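Local coordinates for 49 protein (PDB 6A4V) that probably interacts with the host enzyme poly(ADP-ribose) polymerase 1 and thereby facilitates replication of the gammaherpesvirus that encodes it, at residues 98-101 / 102-106; 112-115 / 116-119; 220-223 / 224-228. One frame throughout, in Å; residues are numbered along the deposited sequence.

Interaction 1. Residues 98-101 / 102-106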
loop_
_atom_site.group_PDB
_atom_site.type_symbol
_atom_site.label_atom_id
_atom_site.label_comp_id
_atom_site.label_asym_id
_atom_site.label_seq_id
_atom_site.Cartn_x
_atom_site.Cartn_y
_atom_site.Cartn_z
ATOM N N ILE B 98 16.265 20.035 -3.872
ATOM C CA ILE B 98 16.314 21.303 -3.238
ATOM C C ILE B 98 16.806 21.194 -1.794
ATOM O O ILE B 98 17.305 22.213 -1.273
ATOM C CB ILE B 98 14.952 22.017 -3.133
ATOM C CG1 ILE B 98 14.503 22.536 -4.486
ATOM C CG2 ILE B 98 15.115 23.134 -2.124
ATOM C CD1 ILE B 98 13.076 23.051 -4.553
ATOM N N ARG B 99 16.429 20.117 -1.097
ATOM C CA ARG B 99 16.775 19.972 0.315
ATOM C C ARG B 99 18.256 19.665 0.394
ATOM O O ARG B 99 18.993 20.290 1.174
ATOM C CB ARG B 99 15.974 18.883 1.046
ATOM C CG ARG B 99 15.000 19.430 2.085
ATOM C CD ARG B 99 14.205 18.403 2.893
ATOM N NE ARG B 99 13.106 17.761 2.165
ATOM C CZ ARG B 99 13.141 16.522 1.663
ATOM N NH1 ARG B 99 14.157 15.723 1.939
ATOM N NH2 ARG B 99 12.129 16.055 0.945
ATOM N N HIS B 100 18.688 18.696 -0.409
ATOM C CA HIS B 100 20.108 18.357 -0.505
ATOM C C HIS B 100 20.988 19.554 -0.881
ATOM O O HIS B 100 22.126 19.627 -0.444
ATOM C CB HIS B 100 20.310 17.342 -1.597
ATOM C CG HIS B 100 21.574 16.632 -1.391
ATOM N ND1 HIS B 100 21.758 15.916 -0.264
ATOM C CD2 HIS B 100 22.690 16.500 -2.148
ATOM C CE1 HIS B 100 22.940 15.314 -0.312
ATOM N NE2 HIS B 100 23.563 15.686 -1.448
ATOM N N LEU B 101 20.461 20.476 -1.702
ATOM C CA LEU B 101 21.221 21.656 -2.120
ATOM C C LEU B 101 21.428 22.583 -0.910
ATOM O O LEU B 101 22.556 23.046 -0.705
ATOM C CB LEU B 101 20.537 22.398 -3.283
ATOM C CG LEU B 101 20.504 21.654 -4.631
ATOM C CD1 LEU B 101 19.511 22.310 -5.581
ATOM C CD2 LEU B 101 21.879 21.588 -5.298
ATOM N N THR B 102 20.359 22.860 -0.138
ATOM C CA THR B 102 20.454 23.732 1.031
ATOM C C THR B 102 21.474 23.118 2.005
ATOM O O THR B 102 22.389 23.779 2.448
ATOM C CB THR B 102 19.105 23.993 1.712
ATOM O OG1 THR B 102 18.667 22.671 1.994
ATOM C CG2 THR B 102 18.086 24.777 0.901
ATOM N N LEU B 103 21.372 21.819 2.250
ATOM C CA LEU B 103 22.360 21.129 3.031
ATOM C C LEU B 103 23.779 21.397 2.512
ATOM O O LEU B 103 24.708 21.508 3.304
ATOM C CB LEU B 103 22.063 19.630 2.993
ATOM C CG LEU B 103 23.140 18.725 3.594
ATOM C CD1 LEU B 103 22.579 17.328 3.812
ATOM C CD2 LEU B 103 24.404 18.665 2.733
ATOM N N LEU B 104 23.980 21.387 1.186
ATOM C CA LEU B 104 25.343 21.526 0.650
ATOM C C LEU B 104 25.861 22.937 0.967
ATOM O O LEU B 104 27.079 23.099 1.128
ATOM C CB LEU B 104 25.388 21.238 -0.859
ATOM C CG LEU B 104 25.344 19.765 -1.284
ATOM C CD1 LEU B 104 25.396 19.640 -2.793
ATOM C CD2 LEU B 104 26.452 18.932 -0.657
ATOM N N GLU B 105 24.947 23.923 1.085
ATOM C CA GLU B 105 25.287 25.294 1.471
ATOM C C GLU B 105 25.989 25.393 2.837
ATOM O O GLU B 105 26.549 26.432 3.151
ATOM C CB GLU B 105 24.070 26.187 1.683
ATOM C CG GLU B 105 23.128 26.309 0.508
ATOM C CD GLU B 105 22.212 27.498 0.736
ATOM O OE1 GLU B 105 22.661 28.451 1.425
ATOM O OE2 GLU B 105 21.078 27.484 0.245
ATOM N N ARG B 106 25.875 24.368 3.685
ATOM C CA ARG B 106 26.595 24.352 4.963
ATOM C C ARG B 106 28.085 24.154 4.674
ATOM O O ARG B 106 28.930 24.410 5.526
ATOM C CB ARG B 106 26.071 23.246 5.888
ATOM C CG ARG B 106 24.651 23.449 6.405
ATOM C CD ARG B 106 23.969 22.113 6.673
ATOM N NE ARG B 106 22.676 22.245 7.341
ATOM C CZ ARG B 106 22.287 21.536 8.401
ATOM N NH1 ARG B 106 22.978 20.472 8.782
ATOM N NH2 ARG B 106 21.205 21.896 9.073
#
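The imidazole of His100 overlaps the branched end of Leu104 one helical turn on, its CD2 lying 4.2 Å from Leu104 CD1, while ND1 looks more loosely toward CD1 of Leu103. Both methyls meet the ring obliquely. With CG anti to the backbone N (chi1 -159°), the ring swings round beside its own carbonyl carbon, a turn that carries it nearer the following residues than the direction of its CB suggests. A hydrogen bond from NE2 to the carbonyl of Gly216, on helix 213-235, should hold the imidazole's rotation. Leu104 leans over the same backbone, with Leu104 CG 3.3 Å from His100 O, an oxygen that also receives the N-H of Leu104.

These contacts lie on the last turns of helix 89-104, where i to i+4 bonds are joined by one of the i to i+3 kind. The bond from Leu103 N to Arg99 O is straight, 179° at the hydrogen, but Leu104 N divides itself between His100 O and a weak, strongly bent bond to Leu101 O. Glu105 N still reaches back to Leu101 O at 3.1 Å.

Thr102 folds its hydroxyl back onto the preceding turn. OG1 sits between the backbone N and the carbonyl carbon (chi1 56°), and from there Thr102 OG1 donates to Arg99 O at 2.5 Å, tilted from the carbonyl plane. That oxygen is therefore gripped twice, by Leu103 N and by the threonine. Thr102 CG2 lies 3.5 Å from Ile98 O, which takes a weak bond from Thr102 N. Farther out, the guanidinium of Arg99 forms a salt bridge to Glu300 of the second subunit, and the carboxylate of Glu105 forms another to Lys121 on helix 111-126.

Interaction 2. Residues 112-115 / 116-119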
loop_
_atom_site.group_PDB
_atom_site.type_symbol
_atom_site.label_atom_id
_atom_site.label_comp_id
_atom_site.label_asym_id
_atom_site.label_seq_id
_atom_site.Cartn_x
_atom_site.Cartn_y
_atom_site.Cartn_z
ATOM N N LYS B 112 31.583 30.740 -5.603
ATOM C CA LYS B 112 31.123 30.233 -6.898
ATOM C C LYS B 112 30.177 29.067 -6.589
ATOM O O LYS B 112 28.995 29.129 -6.938
ATOM C CB LYS B 112 32.259 29.841 -7.850
ATOM C CG LYS B 112 31.867 29.854 -9.329
ATOM C CD LYS B 112 32.726 28.966 -10.244
ATOM C CE LYS B 112 32.290 29.021 -11.697
ATOM N NZ LYS B 112 32.484 27.728 -12.405
ATOM N N PHE B 113 30.691 28.060 -5.871
ATOM C CA PHE B 113 29.888 26.933 -5.329
ATOM C C PHE B 113 28.537 27.424 -4.811
ATOM O O PHE B 113 27.489 26.834 -5.090
ATOM C CB PHE B 113 30.633 26.249 -4.191
ATOM C CG PHE B 113 30.313 24.796 -3.979
ATOM C CD1 PHE B 113 29.293 24.417 -3.129
ATOM C CD2 PHE B 113 31.110 23.815 -4.544
ATOM C CE1 PHE B 113 29.013 23.076 -2.925
ATOM C CE2 PHE B 113 30.849 22.470 -4.318
ATOM C CZ PHE B 113 29.790 22.106 -3.524
ATOM N N GLN B 114 28.537 28.551 -4.109
ATOM C CA GLN B 114 27.280 29.051 -3.598
ATOM C C GLN B 114 26.388 29.432 -4.782
ATOM O O GLN B 114 25.233 29.056 -4.810
ATOM C CB GLN B 114 27.469 30.190 -2.588
ATOM C CG GLN B 114 26.158 30.706 -1.963
ATOM C CD GLN B 114 25.290 29.636 -1.327
ATOM O OE1 GLN B 114 25.773 28.722 -0.648
ATOM N NE2 GLN B 114 23.988 29.732 -1.557
ATOM N N ARG B 115 26.929 30.146 -5.777
ATOM C CA ARG B 115 26.082 30.793 -6.855
ATOM C C ARG B 115 25.326 29.753 -7.712
ATOM O O ARG B 115 24.258 30.035 -8.263
ATOM C CB ARG B 115 26.959 31.707 -7.717
ATOM C CG ARG B 115 26.588 33.183 -7.622
ATOM C CD ARG B 115 27.495 34.073 -8.469
ATOM N NE ARG B 115 28.765 34.389 -7.815
ATOM C CZ ARG B 115 29.958 33.856 -8.114
ATOM N NH1 ARG B 115 30.070 32.882 -9.000
ATOM N NH2 ARG B 115 31.046 34.299 -7.506
ATOM N N ILE B 116 25.904 28.555 -7.799
ATOM C CA ILE B 116 25.451 27.462 -8.585
ATOM C C ILE B 116 24.299 26.787 -7.816
ATOM O O ILE B 116 23.158 26.716 -8.323
ATOM C CB ILE B 116 26.654 26.536 -8.858
ATOM C CG1 ILE B 116 27.741 27.172 -9.743
ATOM C CG2 ILE B 116 26.207 25.238 -9.446
ATOM C CD1 ILE B 116 29.039 26.329 -9.827
ATOM N N LEU B 117 24.580 26.434 -6.557
ATOM C CA LEU B 117 23.583 26.018 -5.534
ATOM C C LEU B 117 22.355 26.916 -5.643
ATOM O O LEU B 117 21.230 26.487 -5.965
ATOM C CB LEU B 117 24.271 26.040 -4.160
ATOM C CG LEU B 117 25.308 24.926 -3.966
ATOM C CD1 LEU B 117 25.965 24.961 -2.583
ATOM C CD2 LEU B 117 24.714 23.577 -4.186
ATOM N N ASP B 118 22.563 28.218 -5.593
ATOM C CA ASP B 118 21.398 29.064 -5.715
ATOM C C ASP B 118 20.717 28.816 -7.063
ATOM O O ASP B 118 19.507 28.798 -7.119
ATOM C CB ASP B 118 21.751 30.545 -5.537
ATOM C CG ASP B 118 22.544 30.787 -4.272
ATOM O OD1 ASP B 118 22.008 30.454 -3.185
ATOM O OD2 ASP B 118 23.733 31.173 -4.394
ATOM N N TYR B 119 21.509 28.644 -8.137
ATOM C CA TYR B 119 20.962 28.568 -9.492
ATOM C C TYR B 119 20.162 27.254 -9.665
ATOM O O TYR B 119 18.986 27.240 -10.144
ATOM C CB TYR B 119 22.088 28.774 -10.528
ATOM C CG TYR B 119 21.883 28.087 -11.861
ATOM C CD1 TYR B 119 21.161 28.672 -12.881
ATOM C CD2 TYR B 119 22.352 26.812 -12.069
ATOM C CE1 TYR B 119 20.933 28.016 -14.078
ATOM C CE2 TYR B 119 22.148 26.148 -13.255
ATOM C CZ TYR B 119 21.451 26.752 -14.273
ATOM O OH TYR B 119 21.318 26.022 -15.416
#
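The shortest sound backbone bond here ends on Gln114 O, which receives Asp118 N at 2.9 Å. The side chains of the same two residues meet beside it. Gln114 NE2 gives a weak hydrogen bond to Asp118 OD1 at 2.7 Å, bent to 126° at the hydrogen, and the amide and carboxylate planes stand 52° apart. Gln114 reaches its partner by bending: CG is anti to the backbone N (chi1 -177°), and the turn at chi2 brings the amide along the helix toward the aspartate. At its other end, OE1 is held by the hydroxyl of Ser108, and this second bond should limit the amide's freedom to flip.

These are i to i+4 pairs on the first turns of helix 111-126, a run of ordinary alpha-helical bonds from Lys112 O, Phe113 O and Gln114 O, with a weaker one from Arg115 O to Tyr119 N. The polar pair lies toward the connection from helix 89-104.

A different flank of the helix is apolar. Leu117 lays its CD1 branch obliquely against Phe113, with Leu117 CD1 3.4 Å from Phe113 CD1 and 3.6 Å from Phe113 CE1, and Leu117 CG lies 3.1 Å from Phe113 O. Leu142 of helix 131-146 packs on both side chains, and it also meets Ile116, whose CG1 runs back along the helix to within 3.6 Å of Lys112 O. Tyr119 directs its ring away from this turn, and its hydroxyl is bonded to Asp134.

Interaction 3. Residues 220-223 / 224-228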
loop_
_atom_site.group_PDB
_atom_site.type_symbol
_atom_site.label_atom_id
_atom_site.label_comp_id
_atom_site.label_asym_id
_atom_site.label_seq_id
_atom_site.Cartn_x
_atom_site.Cartn_y
_atom_site.Cartn_z
ATOM N N LEU B 220 24.319 13.951 -4.560
ATOM C CA LEU B 220 23.654 14.880 -5.477
ATOM C C LEU B 220 23.535 14.242 -6.851
ATOM O O LEU B 220 22.539 14.392 -7.557
ATOM C CB LEU B 220 24.454 16.159 -5.633
ATOM C CG LEU B 220 23.818 17.138 -6.613
ATOM C CD1 LEU B 220 22.340 17.338 -6.294
ATOM C CD2 LEU B 220 24.547 18.471 -6.584
ATOM N N VAL B 221 24.611 13.557 -7.224
ATOM C CA VAL B 221 24.731 13.020 -8.510
ATOM C C VAL B 221 23.639 11.984 -8.665
ATOM O O VAL B 221 22.988 11.907 -9.703
ATOM C CB VAL B 221 26.102 12.358 -8.733
ATOM C CG1 VAL B 221 26.006 11.262 -9.776
ATOM C CG2 VAL B 221 27.159 13.358 -9.111
ATOM N N TYR B 222 23.574 11.120 -7.658
ATOM C CA TYR B 222 22.715 9.937 -7.676
ATOM C C TYR B 222 21.264 10.418 -7.781
ATOM O O TYR B 222 20.528 9.942 -8.593
ATOM C CB TYR B 222 22.976 9.126 -6.406
ATOM C CG TYR B 222 22.019 8.003 -6.103
ATOM C CD1 TYR B 222 22.283 6.709 -6.532
ATOM C CD2 TYR B 222 20.889 8.209 -5.330
ATOM C CE1 TYR B 222 21.442 5.660 -6.208
ATOM C CE2 TYR B 222 20.052 7.160 -4.977
ATOM C CZ TYR B 222 20.314 5.881 -5.445
ATOM O OH TYR B 222 19.502 4.817 -5.141
ATOM N N TRP B 223 20.905 11.421 -6.983
ATOM C CA TRP B 223 19.554 11.919 -7.026
ATOM C C TRP B 223 19.254 12.693 -8.305
ATOM O O TRP B 223 18.109 12.718 -8.739
ATOM C CB TRP B 223 19.206 12.731 -5.789
ATOM C CG TRP B 223 19.019 11.815 -4.625
ATOM C CD1 TRP B 223 19.850 11.661 -3.559
ATOM C CD2 TRP B 223 17.948 10.887 -4.428
ATOM N NE1 TRP B 223 19.366 10.716 -2.706
ATOM C CE2 TRP B 223 18.187 10.235 -3.203
ATOM C CE3 TRP B 223 16.757 10.619 -5.105
ATOM C CZ2 TRP B 223 17.313 9.271 -2.687
ATOM C CZ3 TRP B 223 15.883 9.695 -4.584
ATOM C CH2 TRP B 223 16.186 8.995 -3.419
ATOM N N VAL B 224 20.265 13.275 -8.941
ATOM C CA VAL B 224 19.990 13.917 -10.193
ATOM C C VAL B 224 19.678 12.805 -11.198
ATOM O O VAL B 224 18.779 12.910 -11.967
ATOM C CB VAL B 224 21.165 14.795 -10.680
ATOM C CG1 VAL B 224 21.207 14.892 -12.187
ATOM C CG2 VAL B 224 21.141 16.192 -10.100
ATOM N N SER B 225 20.500 11.768 -11.204
ATOM C CA SER B 225 20.338 10.664 -12.084
ATOM C C SER B 225 18.933 10.064 -11.872
ATOM O O SER B 225 18.243 9.845 -12.800
ATOM C CB SER B 225 21.397 9.608 -11.896
ATOM O OG SER B 225 22.709 10.156 -11.708
ATOM N N VAL B 226 18.580 9.765 -10.628
ATOM C CA VAL B 226 17.299 9.205 -10.330
ATOM C C VAL B 226 16.220 10.163 -10.826
ATOM O O VAL B 226 15.249 9.755 -11.414
ATOM C CB VAL B 226 17.087 8.918 -8.833
ATOM C CG1 VAL B 226 15.638 8.531 -8.589
ATOM C CG2 VAL B 226 18.021 7.857 -8.322
ATOM N N PHE B 227 16.370 11.440 -10.555
ATOM C CA PHE B 227 15.332 12.368 -11.023
ATOM C C PHE B 227 15.121 12.293 -12.544
ATOM O O PHE B 227 13.979 12.567 -13.058
ATOM C CB PHE B 227 15.709 13.791 -10.634
ATOM C CG PHE B 227 14.703 14.839 -11.019
ATOM C CD1 PHE B 227 13.473 14.891 -10.380
ATOM C CD2 PHE B 227 15.015 15.837 -11.916
ATOM C CE1 PHE B 227 12.545 15.849 -10.746
ATOM C CE2 PHE B 227 14.087 16.817 -12.258
ATOM C CZ PHE B 227 12.847 16.823 -11.668
ATOM N N LYS B 228 16.222 12.098 -13.294
ATOM C CA LYS B 228 16.165 12.171 -14.754
ATOM C C LYS B 228 15.444 10.901 -15.213
ATOM O O LYS B 228 14.547 10.998 -16.072
ATOM C CB LYS B 228 17.540 12.463 -15.380
ATOM C CG LYS B 228 17.775 11.982 -16.819
ATOM C CD LYS B 228 17.455 13.017 -17.897
ATOM C CE LYS B 228 18.078 12.735 -19.254
ATOM N NZ LYS B 228 19.509 13.111 -19.330
#
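Residues 220-223 and 224-228 form one unbroken run of helix 213-235, and four successive i to i+4 bonds join them, the straightest being Val226 N to Tyr222 O (169°). Val221 O takes two donors, Ser225 N and Ser225 OG, which arrive from opposite faces of the carbonyl plane. The hydroxyl bond, Ser225 OG to Val221 O, is 2.7 Å long. With chi1 at -42° the serine hydroxyl lies beside its own backbone N and folds back on the preceding turn, which satisfies a polar atom in a buried setting.

Val226 touches two aromatic residues. Its CG2 methyl stands over one face of Tyr222 in a CH-pi contact, 4.2 Å from the ring centroid and offset toward the rim. Val226 CB lies 4.1 Å from Trp223 CE3, the two side chains running alongside each other. Leu220 CD1 and Val224 CG2 meet obliquely at 4.2 Å.

Several helices surround this turn: helix 195-203 covers Tyr222, Trp223 and Val226, and its Phe198 carbonyl holds the tyrosine hydroxyl; helix 161-168 packs on Val221, Val224 and Ser225; helices 89-104 and 131-146 pack against Phe227, and their Leu93 and Leu142 also meet Trp223 and Leu220 respectively.

The three interactions follow one another along the chain, on helices 89-104, 111-126 and 213-235 of a predominantly helical protein, and all lie on the same side of its centre. Interactions 1 and 2, centred about 11 Å apart, belong to consecutive helices and touch through Leu101 against Leu117 and Glu105 against Gln114. Interaction 1 also meets interaction 3, about 14 Å away between centres, through Leu101, Leu104 and His100 against Leu220. Interactions 2 and 3 do not touch, their nearest atoms being about 6 Å apart. Helix 89-104 thus links a helix next in sequence to one more than a hundred residues on, while also reaching the second subunit.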